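Local atomic coordinates of Ceg4 (Legionella pneumophila subsp. pneumophila, PDB entry 6AOK), a protein that is a magnesium-binding, HAD-like phosphotyrosine phosphatase, an effector of Legionella that attenuates activation of eukaryotic MAPK pathways. Residues Met10-Ile14 and Glu157-Arg161; Tyr37-Gln42 and Tyr52-Lys58; Ala63-Phe67 and Ala121-Tyr125; Arg115-Lys120 and Thr137-Ser141. All blocks are in the same frame, centred on the assembly; numbering follows the deposited sequence.

Contact 1: residues Met10-Ile14 and Glu157-Arg161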
loop_
_atom_site.group_PDB
_atom_site.type_symbol
_atom_site.label_atom_id
_atom_site.label_comp_id
_atom_site.label_asym_id
_atom_site.label_seq_id
_atom_site.Cartn_x
_atom_site.Cartn_y
_atom_site.Cartn_z
HETATM N N MSE A 10 23.057 0.673 -8.404
HETATM C CA MSE A 10 22.334 1.021 -7.233
HETATM C C MSE A 10 21.578 -0.198 -6.708
HETATM O O MSE A 10 21.210 -1.088 -7.478
HETATM C CB MSE A 10 21.445 2.215 -7.551
HETATM C CG MSE A 10 22.288 3.467 -7.563
HETATM SE SE MSE A 10 21.469 4.925 -6.675
HETATM C CE MSE A 10 20.405 5.629 -8.161
ATOM N N PRO A 11 21.409 -0.255 -5.386
ATOM C CA PRO A 11 20.608 -1.324 -4.777
ATOM C C PRO A 11 19.170 -1.281 -5.292
ATOM O O PRO A 11 18.694 -0.258 -5.786
ATOM C CB PRO A 11 20.646 -0.982 -3.281
ATOM C CG PRO A 11 21.736 0.032 -3.104
ATOM C CD PRO A 11 21.813 0.765 -4.400
ATOM N N LYS A 12 18.471 -2.408 -5.157
ATOM C CA LYS A 12 17.057 -2.488 -5.511
ATOM C C LYS A 12 16.272 -3.033 -4.337
ATOM O O LYS A 12 16.700 -3.984 -3.690
ATOM C CB LYS A 12 16.847 -3.400 -6.705
ATOM C CG LYS A 12 17.507 -2.859 -8.014
ATOM C CD LYS A 12 16.726 -1.658 -8.572
ATOM C CE LYS A 12 17.393 -1.088 -9.806
ATOM N NZ LYS A 12 16.491 -0.071 -10.440
ATOM N N VAL A 13 15.126 -2.442 -4.079
ATOM C CA VAL A 13 14.214 -2.892 -3.031
ATOM C C VAL A 13 12.862 -3.117 -3.669
ATOM O O VAL A 13 12.429 -2.336 -4.535
ATOM C CB VAL A 13 14.093 -1.870 -1.884
ATOM C CG1 VAL A 13 13.197 -2.370 -0.822
ATOM C CG2 VAL A 13 15.468 -1.497 -1.339
ATOM N N ILE A 14 12.205 -4.187 -3.253
ATOM C CA ILE A 14 10.837 -4.468 -3.662
ATOM C C ILE A 14 10.011 -4.571 -2.398
ATOM O O ILE A 14 10.425 -5.220 -1.448
ATOM C CB ILE A 14 10.719 -5.765 -4.474
ATOM C CG1 ILE A 14 11.621 -5.671 -5.691
ATOM C CG2 ILE A 14 9.184 -6.024 -4.880
ATOM C CD1 ILE A 14 11.840 -7.012 -6.350
ATOM N N GLU A 157 14.399 -6.382 -12.159
ATOM C CA GLU A 157 15.696 -6.716 -11.573
ATOM C C GLU A 157 15.550 -7.283 -10.163
ATOM O O GLU A 157 14.696 -6.850 -9.437
ATOM C CB GLU A 157 16.607 -5.524 -11.472
ATOM C CG GLU A 157 16.236 -4.405 -12.397
ATOM C CD GLU A 157 17.415 -3.923 -13.158
ATOM O OE1 GLU A 157 18.492 -4.519 -13.004
ATOM O OE2 GLU A 157 17.260 -2.954 -13.913
ATOM N N ARG A 158 16.430 -8.204 -9.820
ATOM C CA ARG A 158 16.434 -8.877 -8.523
ATOM C C ARG A 158 16.698 -7.890 -7.388
ATOM O O ARG A 158 17.535 -6.988 -7.496
ATOM C CB ARG A 158 17.502 -9.976 -8.543
ATOM C CG ARG A 158 17.938 -10.508 -7.207
ATOM C CD ARG A 158 18.295 -11.974 -7.356
ATOM N NE ARG A 158 17.108 -12.745 -7.684
ATOM C CZ ARG A 158 16.473 -13.527 -6.821
ATOM N NH1 ARG A 158 16.942 -13.675 -5.589
ATOM N NH2 ARG A 158 15.383 -14.181 -7.195
ATOM N N ALA A 159 15.967 -8.062 -6.301
ATOM C CA ALA A 159 16.076 -7.152 -5.171
ATOM C C ALA A 159 17.280 -7.516 -4.302
ATOM O O ALA A 159 17.651 -8.690 -4.175
ATOM C CB ALA A 159 14.800 -7.217 -4.310
ATOM N N ASN A 160 17.906 -6.497 -3.728
ATOM C CA ASN A 160 18.768 -6.726 -2.577
ATOM C C ASN A 160 17.939 -6.907 -1.305
ATOM O O ASN A 160 18.355 -7.608 -0.380
ATOM C CB ASN A 160 19.765 -5.562 -2.424
ATOM C CG ASN A 160 20.644 -5.384 -3.652
ATOM O OD1 ASN A 160 20.275 -4.716 -4.628
ATOM N ND2 ASN A 160 21.808 -6.007 -3.621
ATOM N N ARG A 161 16.734 -6.361 -1.276
ATOM C CA ARG A 161 15.872 -6.468 -0.111
ATOM C C ARG A 161 14.427 -6.554 -0.562
ATOM O O ARG A 161 14.012 -5.795 -1.442
ATOM C CB ARG A 161 16.063 -5.259 0.801
ATOM C CG ARG A 161 15.439 -5.418 2.159
ATOM C CD ARG A 161 16.419 -4.966 3.253
ATOM N NE ARG A 161 17.830 -5.221 2.970
ATOM C CZ ARG A 161 18.374 -6.428 2.877
ATOM N NH1 ARG A 161 17.604 -7.499 2.994
ATOM N NH2 ARG A 161 19.672 -6.562 2.636
HETATM O O HOH W 1 21.507 -4.350 -7.626
#
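V13 and R161 form the parallel bridge that opens the pairing of the two neighbouring central strands, 13-17 and 161-165, in the Rossmann-like sheet of this HAD-type domain. I14 N gives a straight bond to R161 O (3.0 Å, 165° at the hydrogen), and the same oxygen also takes a CA-H contact from V13. One step earlier, K12 O receives N160 N at 2.8 Å and, weakly, R161 N. N160 then folds its side chain back along the incoming chain: with CG anti to its carbonyl carbon (chi1 -59°), OD1 lies 3.0 Å from K12 N, the donor tilted 19° from the amide carbonyl plane. K12 is thus held at both its N-H and its C=O by one asparagine before the regular ladder begins. On the buried side, I14 CD1 touches A159 CB at 3.6 Å. K12 NZ stays 4.6 Å from E157 OE2, too far for a salt bridge, and pairs with D105 instead. Further out, V13 continues the sheet by backbone bonds to D105 and T107 on strand 106-111 and its approach, while helix 201-211 packs through M211 against P11, V13 and R161.

Contact 2: residues Tyr37-Gln42 and Tyr52-Lys58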
loop_
_atom_site.group_PDB
_atom_site.type_symbol
_atom_site.label_atom_id
_atom_site.label_comp_id
_atom_site.label_asym_id
_atom_site.label_seq_id
_atom_site.Cartn_x
_atom_site.Cartn_y
_atom_site.Cartn_z
ATOM N N TYR A 37 -17.267 3.915 3.360
ATOM C CA TYR A 37 -16.796 3.246 2.152
ATOM C C TYR A 37 -17.935 3.044 1.150
ATOM O O TYR A 37 -17.769 3.244 -0.071
ATOM C CB TYR A 37 -16.196 1.905 2.533
ATOM C CG TYR A 37 -15.493 1.190 1.411
ATOM C CD1 TYR A 37 -16.208 0.426 0.480
ATOM C CD2 TYR A 37 -14.116 1.280 1.287
ATOM C CE1 TYR A 37 -15.531 -0.228 -0.558
ATOM C CE2 TYR A 37 -13.432 0.625 0.276
ATOM C CZ TYR A 37 -14.135 -0.114 -0.639
ATOM O OH TYR A 37 -13.456 -0.741 -1.659
ATOM N N GLN A 38 -19.083 2.612 1.638
ATOM C CA GLN A 38 -20.205 2.343 0.736
ATOM C C GLN A 38 -20.671 3.614 0.050
ATOM O O GLN A 38 -21.167 3.565 -1.092
ATOM C CB GLN A 38 -21.360 1.695 1.520
ATOM C CG GLN A 38 -20.962 0.249 1.975
ATOM C CD GLN A 38 -21.057 -0.746 0.835
ATOM O OE1 GLN A 38 -21.961 -0.685 -0.008
ATOM N NE2 GLN A 38 -20.200 -1.696 0.850
ATOM N N SER A 39 -20.538 4.765 0.721
ATOM C CA SER A 39 -20.912 6.048 0.107
ATOM C C SER A 39 -20.041 6.406 -1.086
ATOM O O SER A 39 -20.417 7.290 -1.885
ATOM C CB SER A 39 -20.850 7.183 1.155
ATOM O OG SER A 39 -19.477 7.604 1.409
ATOM N N LEU A 40 -18.878 5.763 -1.232
ATOM C CA LEU A 40 -18.032 6.041 -2.387
ATOM C C LEU A 40 -18.453 5.254 -3.622
ATOM O O LEU A 40 -17.850 5.440 -4.686
ATOM C CB LEU A 40 -16.564 5.701 -2.085
ATOM C CG LEU A 40 -15.962 6.362 -0.833
ATOM C CD1 LEU A 40 -14.612 5.771 -0.508
ATOM C CD2 LEU A 40 -15.791 7.862 -1.117
ATOM N N LEU A 41 -19.422 4.351 -3.512
ATOM C CA LEU A 41 -19.839 3.556 -4.667
ATOM C C LEU A 41 -21.002 4.235 -5.383
ATOM O O LEU A 41 -21.896 4.776 -4.749
ATOM C CB LEU A 41 -20.233 2.135 -4.232
ATOM C CG LEU A 41 -19.151 1.422 -3.371
ATOM C CD1 LEU A 41 -19.691 0.033 -2.872
ATOM C CD2 LEU A 41 -17.883 1.214 -4.191
ATOM N N GLN A 42 -20.995 4.180 -6.715
ATOM C CA GLN A 42 -22.157 4.617 -7.474
ATOM C C GLN A 42 -23.395 3.850 -7.013
ATOM O O GLN A 42 -23.316 2.659 -6.707
ATOM C CB GLN A 42 -21.909 4.377 -8.971
ATOM C CG GLN A 42 -20.757 5.245 -9.511
ATOM C CD GLN A 42 -20.499 4.945 -10.973
ATOM O OE1 GLN A 42 -21.441 4.699 -11.730
ATOM N NE2 GLN A 42 -19.231 4.922 -11.367
ATOM N N TYR A 52 -18.683 -4.692 -2.439
ATOM C CA TYR A 52 -17.688 -3.632 -2.217
ATOM C C TYR A 52 -16.627 -3.639 -3.288
ATOM O O TYR A 52 -16.002 -2.605 -3.559
ATOM C CB TYR A 52 -17.014 -3.737 -0.837
ATOM C CG TYR A 52 -15.894 -4.758 -0.804
ATOM C CD1 TYR A 52 -16.169 -6.089 -0.513
ATOM C CD2 TYR A 52 -14.591 -4.399 -1.129
ATOM C CE1 TYR A 52 -15.167 -7.059 -0.527
ATOM C CE2 TYR A 52 -13.576 -5.366 -1.160
ATOM C CZ TYR A 52 -13.873 -6.681 -0.843
ATOM O OH TYR A 52 -12.840 -7.636 -0.862
ATOM N N LYS A 53 -16.441 -4.767 -3.937
ATOM C CA LYS A 53 -15.251 -4.953 -4.755
ATOM C C LYS A 53 -15.531 -4.593 -6.198
ATOM O O LYS A 53 -14.667 -4.037 -6.868
ATOM C CB LYS A 53 -14.765 -6.405 -4.619
ATOM C CG LYS A 53 -13.550 -6.831 -5.498
ATOM C CD LYS A 53 -12.253 -6.705 -4.738
ATOM C CE LYS A 53 -11.068 -7.183 -5.643
ATOM N NZ LYS A 53 -9.949 -7.235 -4.768
ATOM N N ASN A 54 -16.735 -4.865 -6.678
ATOM C CA ASN A 54 -17.015 -4.787 -8.105
ATOM C C ASN A 54 -18.019 -3.715 -8.481
ATOM O O ASN A 54 -18.107 -3.383 -9.659
ATOM C CB ASN A 54 -17.533 -6.131 -8.624
ATOM C CG ASN A 54 -16.514 -7.233 -8.420
ATOM O OD1 ASN A 54 -15.353 -7.097 -8.843
ATOM N ND2 ASN A 54 -16.918 -8.303 -7.724
ATOM N N THR A 55 -18.746 -3.157 -7.537
ATOM C CA THR A 55 -19.647 -2.062 -7.876
ATOM C C THR A 55 -18.826 -0.854 -8.349
ATOM O O THR A 55 -17.850 -0.483 -7.682
ATOM C CB THR A 55 -20.490 -1.682 -6.655
ATOM O OG1 THR A 55 -21.230 -2.829 -6.195
ATOM C CG2 THR A 55 -21.495 -0.540 -7.023
ATOM N N PRO A 56 -19.188 -0.205 -9.466
ATOM C CA PRO A 56 -18.369 0.923 -9.938
ATOM C C PRO A 56 -18.294 2.023 -8.889
ATOM O O PRO A 56 -19.252 2.307 -8.157
ATOM C CB PRO A 56 -19.092 1.377 -11.218
ATOM C CG PRO A 56 -19.749 0.089 -11.760
ATOM C CD PRO A 56 -20.221 -0.586 -10.456
HETATM N N MSE A 57 -17.115 2.596 -8.758
HETATM C CA MSE A 57 -16.895 3.625 -7.749
HETATM C C MSE A 57 -17.230 4.983 -8.320
HETATM O O MSE A 57 -17.178 5.187 -9.537
HETATM C CB MSE A 57 -15.434 3.598 -7.257
HETATM C CG MSE A 57 -15.187 4.455 -6.043
HETATM SE SE MSE A 57 -13.684 3.821 -4.935
HETATM C CE MSE A 57 -14.458 2.296 -4.055
ATOM N N LYS A 58 -17.647 5.917 -7.456
ATOM C CA LYS A 58 -17.839 7.292 -7.903
ATOM C C LYS A 58 -16.538 7.828 -8.496
ATOM O O LYS A 58 -15.441 7.355 -8.193
ATOM C CB LYS A 58 -18.304 8.172 -6.731
ATOM C CG LYS A 58 -19.807 7.915 -6.418
ATOM C CD LYS A 58 -20.283 8.546 -5.151
ATOM C CE LYS A 58 -21.752 8.169 -4.840
ATOM N NZ LYS A 58 -22.102 8.756 -3.484
#
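The ring of Y37 has Y52 O at its edge, in plane, while Y52 CB and the methyl CE of selenomethionine M57 approach it obliquely; Y52 CB comes to 3.8 Å from Y37 CE1. The Y52 ring carries K53 CB over the centre of one face and meets Y37 OH at its edge, near its plane, so the two tyrosines touch without stacking. Y37 CG stands anti to the backbone N (chi1 -172°), which turns the ring toward the loop. Its hydroxyl is hydrogen-bonded to N114 OD1, and that of Y52 to K113 O. The Q42 amide, at the far end, has M57 O in its own plane, yet NE2 reaches that oxygen (2.8 Å) from above the carbonyl plane, 53° out of it; P56 CB packs 3.6 Å from the same NE2.

Here helix 35-39 runs out and the loop before helix 60-71 comes back beside it, in the region inserted after the first strand of the HAD-like core, where cap elements of this family commonly lie. A single backbone bridge joins L41 and M57: Q42 N bonds to P56 O at 2.9 Å, and K58 N to L40 O at 2.8 Å, nearly straight at 168°. The extended chain of K58 runs back past L40 O and puts NZ in the carbonyl plane of S39 O at 2.7 Å. Between the tyrosines and this polar end, M57 bends at its last torsion, laying CE against L41 CD2 at 3.6 Å.

Contact 3: residues Ala63-Phe67 and Ala121-Tyr125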
loop_
_atom_site.group_PDB
_atom_site.type_symbol
_atom_site.label_atom_id
_atom_site.label_comp_id
_atom_site.label_asym_id
_atom_site.label_seq_id
_atom_site.Cartn_x
_atom_site.Cartn_y
_atom_site.Cartn_z
ATOM N N ALA A 63 -15.013 11.176 -4.936
ATOM C CA ALA A 63 -14.467 10.507 -3.756
ATOM C C ALA A 63 -13.666 11.490 -2.911
ATOM O O ALA A 63 -13.742 11.486 -1.671
ATOM C CB ALA A 63 -13.579 9.320 -4.168
ATOM N N GLN A 64 -12.903 12.354 -3.574
ATOM C CA GLN A 64 -12.162 13.380 -2.845
ATOM C C GLN A 64 -13.109 14.270 -2.034
ATOM O O GLN A 64 -12.840 14.596 -0.866
ATOM C CB GLN A 64 -11.344 14.193 -3.858
ATOM C CG GLN A 64 -10.626 15.370 -3.248
ATOM C CD GLN A 64 -9.350 14.974 -2.501
ATOM O OE1 GLN A 64 -8.851 13.804 -2.606
ATOM N NE2 GLN A 64 -8.827 15.929 -1.715
ATOM N N ALA A 65 -14.219 14.688 -2.648
ATOM C CA ALA A 65 -15.191 15.532 -1.956
ATOM C C ALA A 65 -15.760 14.839 -0.726
ATOM O O ALA A 65 -15.966 15.472 0.321
ATOM C CB ALA A 65 -16.329 15.908 -2.906
ATOM N N LEU A 66 -16.028 13.539 -0.839
ATOM C CA LEU A 66 -16.529 12.767 0.302
ATOM C C LEU A 66 -15.475 12.610 1.407
ATOM O O LEU A 66 -15.804 12.679 2.607
ATOM C CB LEU A 66 -17.010 11.403 -0.198
ATOM C CG LEU A 66 -18.297 11.517 -1.043
ATOM C CD1 LEU A 66 -18.569 10.218 -1.851
ATOM C CD2 LEU A 66 -19.504 11.785 -0.151
ATOM N N PHE A 67 -14.211 12.377 1.037
ATOM C CA PHE A 67 -13.160 12.359 2.044
ATOM C C PHE A 67 -13.058 13.707 2.738
ATOM O O PHE A 67 -12.958 13.784 3.972
ATOM C CB PHE A 67 -11.815 12.007 1.421
ATOM C CG PHE A 67 -11.546 10.539 1.347
ATOM C CD1 PHE A 67 -11.965 9.789 0.248
ATOM C CD2 PHE A 67 -10.848 9.921 2.350
ATOM C CE1 PHE A 67 -11.707 8.443 0.166
ATOM C CE2 PHE A 67 -10.591 8.557 2.294
ATOM C CZ PHE A 67 -11.028 7.816 1.206
ATOM N N ALA A 121 -7.702 6.784 -4.157
ATOM C CA ALA A 121 -8.406 7.919 -3.547
ATOM C C ALA A 121 -7.835 8.246 -2.172
ATOM O O ALA A 121 -7.773 9.421 -1.804
ATOM C CB ALA A 121 -9.905 7.653 -3.433
ATOM N N VAL A 122 -7.445 7.233 -1.380
ATOM C CA VAL A 122 -6.853 7.515 -0.073
ATOM C C VAL A 122 -5.528 8.256 -0.225
ATOM O O VAL A 122 -5.261 9.244 0.479
ATOM C CB VAL A 122 -6.655 6.222 0.751
ATOM C CG1 VAL A 122 -5.816 6.566 2.040
ATOM C CG2 VAL A 122 -8.051 5.634 1.131
ATOM N N PHE A 123 -4.632 7.729 -1.075
ATOM C CA PHE A 123 -3.358 8.416 -1.325
ATOM C C PHE A 123 -3.594 9.824 -1.828
ATOM O O PHE A 123 -2.933 10.768 -1.397
ATOM C CB PHE A 123 -2.529 7.628 -2.367
ATOM C CG PHE A 123 -1.691 6.518 -1.767
ATOM C CD1 PHE A 123 -2.228 5.234 -1.576
ATOM C CD2 PHE A 123 -0.372 6.756 -1.429
ATOM C CE1 PHE A 123 -1.485 4.223 -1.040
ATOM C CE2 PHE A 123 0.412 5.735 -0.834
ATOM C CZ PHE A 123 -0.129 4.470 -0.650
ATOM N N LYS A 124 -4.531 9.990 -2.747
ATOM C CA LYS A 124 -4.824 11.327 -3.293
ATOM C C LYS A 124 -5.313 12.258 -2.209
ATOM O O LYS A 124 -4.902 13.424 -2.143
ATOM C CB LYS A 124 -5.883 11.213 -4.397
ATOM C CG LYS A 124 -6.369 12.522 -5.092
ATOM C CD LYS A 124 -5.219 13.260 -5.714
ATOM C CE LYS A 124 -4.352 12.370 -6.615
ATOM N NZ LYS A 124 -3.084 13.102 -6.999
ATOM N N TYR A 125 -6.234 11.782 -1.375
ATOM C CA TYR A 125 -6.733 12.633 -0.304
ATOM C C TYR A 125 -5.582 13.067 0.586
ATOM O O TYR A 125 -5.558 14.212 1.109
ATOM C CB TYR A 125 -7.788 11.881 0.511
ATOM C CG TYR A 125 -8.144 12.657 1.758
ATOM C CD1 TYR A 125 -8.781 13.900 1.660
ATOM C CD2 TYR A 125 -7.830 12.171 3.004
ATOM C CE1 TYR A 125 -9.074 14.646 2.793
ATOM C CE2 TYR A 125 -8.125 12.901 4.141
ATOM C CZ TYR A 125 -8.727 14.138 4.029
ATOM O OH TYR A 125 -9.000 14.904 5.168
HETATM O O HOH W 2 -9.302 11.430 -3.079
HETATM O O HOH W 3 -6.623 16.381 -0.277
#
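F67 and Y125 make the tight part of this contact. F67 CB sits over one face of the Y125 ring, 3.9 Å from its centroid, a CH-pi contact displaced toward the rim. The two rings themselves lie near parallel, at 28°, but are slid so far apart that they barely overlap, with centroids 5.3 Å apart. F36 also meets F67 edge-to-face. Y125 CG is anti to the backbone N (chi1 170°), which swings the ring across to the other helix. Beyond it the tip of the F67 ring presses its CZ on V122 CG2 at 3.7 Å, and CE1 on the methyl of A121. A63 CB meets A121 CB at 4.1 Å, the two small residues facing each other.

The other side is wet and polar. Q64 bends at chi2 so that its amide passes beside the Y125 backbone, OE1 lying 3.3 Å from Y125 CA without a direct hydrogen bond to the opposing helix. Two waters carry the polar link instead: one donates to Q64 OE1 and to A121 O (2.8 Å), while the other accepts from Q64 NE2 and donates to Y125 O. E68 takes a further bond from NE2.

Segments 63-67 and 121-125 cross at -60°, with axes 9.8 Å apart at closest approach. Such oblique packing joins helix 60-71, in the insertion after the first strand, to helix 116-125, which flanks the HAD-like sheet.

Contact 4: residues Arg115-Lys120 and Thr137-Ser141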
loop_
_atom_site.group_PDB
_atom_site.type_symbol
_atom_site.label_atom_id
_atom_site.label_comp_id
_atom_site.label_asym_id
_atom_site.label_seq_id
_atom_site.Cartn_x
_atom_site.Cartn_y
_atom_site.Cartn_z
ATOM N N ARG A 115 -9.540 -2.421 -3.450
ATOM C CA ARG A 115 -9.562 -2.174 -4.883
ATOM C C ARG A 115 -8.733 -0.943 -5.163
ATOM O O ARG A 115 -8.648 -0.034 -4.337
ATOM C CB ARG A 115 -10.993 -1.986 -5.411
ATOM C CG ARG A 115 -11.772 -0.934 -4.636
ATOM C CD ARG A 115 -13.230 -1.112 -4.924
ATOM N NE ARG A 115 -13.561 -0.740 -6.297
ATOM C CZ ARG A 115 -14.795 -0.743 -6.787
ATOM N NH1 ARG A 115 -15.835 -1.127 -6.019
ATOM N NH2 ARG A 115 -14.995 -0.366 -8.062
ATOM N N ALA A 116 -8.085 -0.943 -6.334
ATOM C CA ALA A 116 -7.223 0.173 -6.735
ATOM C C ALA A 116 -7.935 1.523 -6.662
ATOM O O ALA A 116 -7.316 2.528 -6.279
ATOM C CB ALA A 116 -6.707 -0.073 -8.162
ATOM N N GLU A 117 -9.216 1.602 -7.035
ATOM C CA GLU A 117 -9.814 2.949 -7.055
ATOM C C GLU A 117 -9.839 3.532 -5.649
ATOM O O GLU A 117 -9.617 4.742 -5.455
ATOM C CB GLU A 117 -11.231 2.969 -7.646
ATOM C CG GLU A 117 -11.320 2.409 -9.011
ATOM C CD GLU A 117 -11.799 0.941 -8.987
ATOM O OE1 GLU A 117 -11.225 0.068 -8.268
ATOM O OE2 GLU A 117 -12.762 0.671 -9.701
ATOM N N TYR A 118 -10.051 2.677 -4.662
ATOM C CA TYR A 118 -10.170 3.151 -3.290
ATOM C C TYR A 118 -8.813 3.551 -2.747
ATOM O O TYR A 118 -8.658 4.608 -2.112
ATOM C CB TYR A 118 -10.757 2.041 -2.415
ATOM C CG TYR A 118 -10.828 2.505 -0.982
ATOM C CD1 TYR A 118 -9.995 1.966 -0.000
ATOM C CD2 TYR A 118 -11.735 3.511 -0.623
ATOM C CE1 TYR A 118 -10.080 2.434 1.360
ATOM C CE2 TYR A 118 -11.828 3.966 0.700
ATOM C CZ TYR A 118 -10.997 3.426 1.674
ATOM O OH TYR A 118 -11.118 3.807 2.992
ATOM N N ILE A 119 -7.819 2.691 -2.971
ATOM C CA ILE A 119 -6.464 2.959 -2.510
ATOM C C ILE A 119 -5.949 4.263 -3.113
ATOM O O ILE A 119 -5.422 5.113 -2.397
ATOM C CB ILE A 119 -5.546 1.755 -2.841
ATOM C CG1 ILE A 119 -5.964 0.535 -1.991
ATOM C CG2 ILE A 119 -4.101 2.142 -2.658
ATOM C CD1 ILE A 119 -5.348 -0.796 -2.525
ATOM N N LYS A 120 -6.159 4.469 -4.423
ATOM C CA LYS A 120 -5.697 5.700 -5.053
ATOM C C LYS A 120 -6.417 6.925 -4.494
ATOM O O LYS A 120 -5.821 8.014 -4.396
ATOM C CB LYS A 120 -5.892 5.617 -6.558
ATOM C CG LYS A 120 -4.971 4.620 -7.231
ATOM C CD LYS A 120 -5.240 4.807 -8.731
ATOM C CE LYS A 120 -4.771 3.698 -9.493
ATOM N NZ LYS A 120 -5.210 3.959 -10.938
ATOM N N THR A 137 2.086 -0.255 -7.796
ATOM C CA THR A 137 1.539 -1.421 -8.503
ATOM C C THR A 137 0.532 -2.014 -7.530
ATOM O O THR A 137 0.892 -2.395 -6.422
ATOM C CB THR A 137 2.633 -2.437 -8.858
ATOM O OG1 THR A 137 3.524 -1.864 -9.818
ATOM C CG2 THR A 137 2.064 -3.773 -9.449
ATOM N N ILE A 138 -0.723 -2.061 -7.918
ATOM C CA ILE A 138 -1.772 -2.520 -7.020
ATOM C C ILE A 138 -2.235 -3.849 -7.568
ATOM O O ILE A 138 -2.718 -3.916 -8.712
ATOM C CB ILE A 138 -2.922 -1.505 -6.927
ATOM C CG1 ILE A 138 -2.359 -0.169 -6.430
ATOM C CG2 ILE A 138 -4.053 -2.023 -5.933
ATOM C CD1 ILE A 138 -3.392 0.932 -6.357
ATOM N N LEU A 139 -2.066 -4.907 -6.758
ATOM C CA LEU A 139 -2.390 -6.288 -7.142
ATOM C C LEU A 139 -3.615 -6.685 -6.334
ATOM O O LEU A 139 -3.525 -6.783 -5.111
ATOM C CB LEU A 139 -1.200 -7.193 -6.845
ATOM C CG LEU A 139 0.060 -6.707 -7.602
ATOM C CD1 LEU A 139 1.271 -7.401 -7.081
ATOM C CD2 LEU A 139 -0.056 -6.853 -9.171
ATOM N N GLU A 140 -4.761 -6.893 -6.997
ATOM C CA GLU A 140 -5.994 -7.031 -6.205
ATOM C C GLU A 140 -6.786 -8.264 -6.621
ATOM O O GLU A 140 -8.010 -8.286 -6.518
ATOM C CB GLU A 140 -6.867 -5.769 -6.285
ATOM C CG GLU A 140 -7.324 -5.378 -7.680
ATOM C CD GLU A 140 -8.480 -4.333 -7.690
ATOM O OE1 GLU A 140 -8.240 -3.174 -8.074
ATOM O OE2 GLU A 140 -9.647 -4.696 -7.363
ATOM N N SER A 141 -6.102 -9.328 -7.006
ATOM C CA SER A 141 -6.834 -10.523 -7.402
ATOM C C SER A 141 -7.513 -11.191 -6.207
ATOM O O SER A 141 -8.515 -11.892 -6.372
ATOM C CB SER A 141 -5.880 -11.493 -8.080
ATOM O OG SER A 141 -5.168 -12.231 -7.102
HETATM O O HOH W 4 -9.923 -2.187 -9.790
#
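E140 reaches the first turn of helix 116-125 and accepts a hydrogen bond from A116 N on OE1 (N to OE1 2.8 Å, 175° at the hydrogen). The donor comes from above the carboxylate plane, 54° out of it, while OE2 rests 3.6 Å from R115 CB. E140 CG lies between its backbone N and carbonyl carbon (chi1 59°), and from there the extended chain carries the carboxylate to the helix start. Next to this polar grip, I138 turns its side chain to the helix. Its CD1 packs on A116 CB at 3.9 Å, and its CG2 on I119 CD1 at 3.8 Å, the two isoleucines sliding past each other in opposite directions.

In the second shell R115, at the N-cap position, grips E117 side-on: NE goes to OE1 and NH2 to OE2 (3.0 Å), both oxygens in the guanidinium plane. The remaining NH1 ties to T55 O and Y52 O in the loop before helix 60-71. K53 bonds to E140 O, and strand 136-139 is itself laddered to strand 106-111.

E117 OE1 and E140 OE1 lie 4.4 Å apart, bridged by a water that donates to both, and a Tris molecule, probably from crystallisation, hydrogen-bonds to E117. The A116 amide, the water and R115 probably offset the repulsion between the two carboxylates, and the helix N-terminus would probably favour their negative charges.

Contacts 1 and 4 both reach the parallel sheet, one between central strands and the other between its outermost strand 136-139 and a flanking helix; their centres are about 23 Å apart. Contacts 2 and 3 lie across the chain's centre from contact 1 and meet where L40 packs on A63, L66 and F67. Contacts 3 and 4 share helix 116-125. Backbone bonds dominate contact 1; contact 2 adds side-chain-to-carbonyl bonds and apolar packing, contact 3 is aromatic with a watery margin, and contact 4 pairs a carboxylate at the helix start with isoleucine packing. Contacts 1, 2 and 4 mix buried and exposed residues; contact 3 has no exposed one. Contacts 2, 3 and 4 cluster nearer the magnesium-binding D18 and D20.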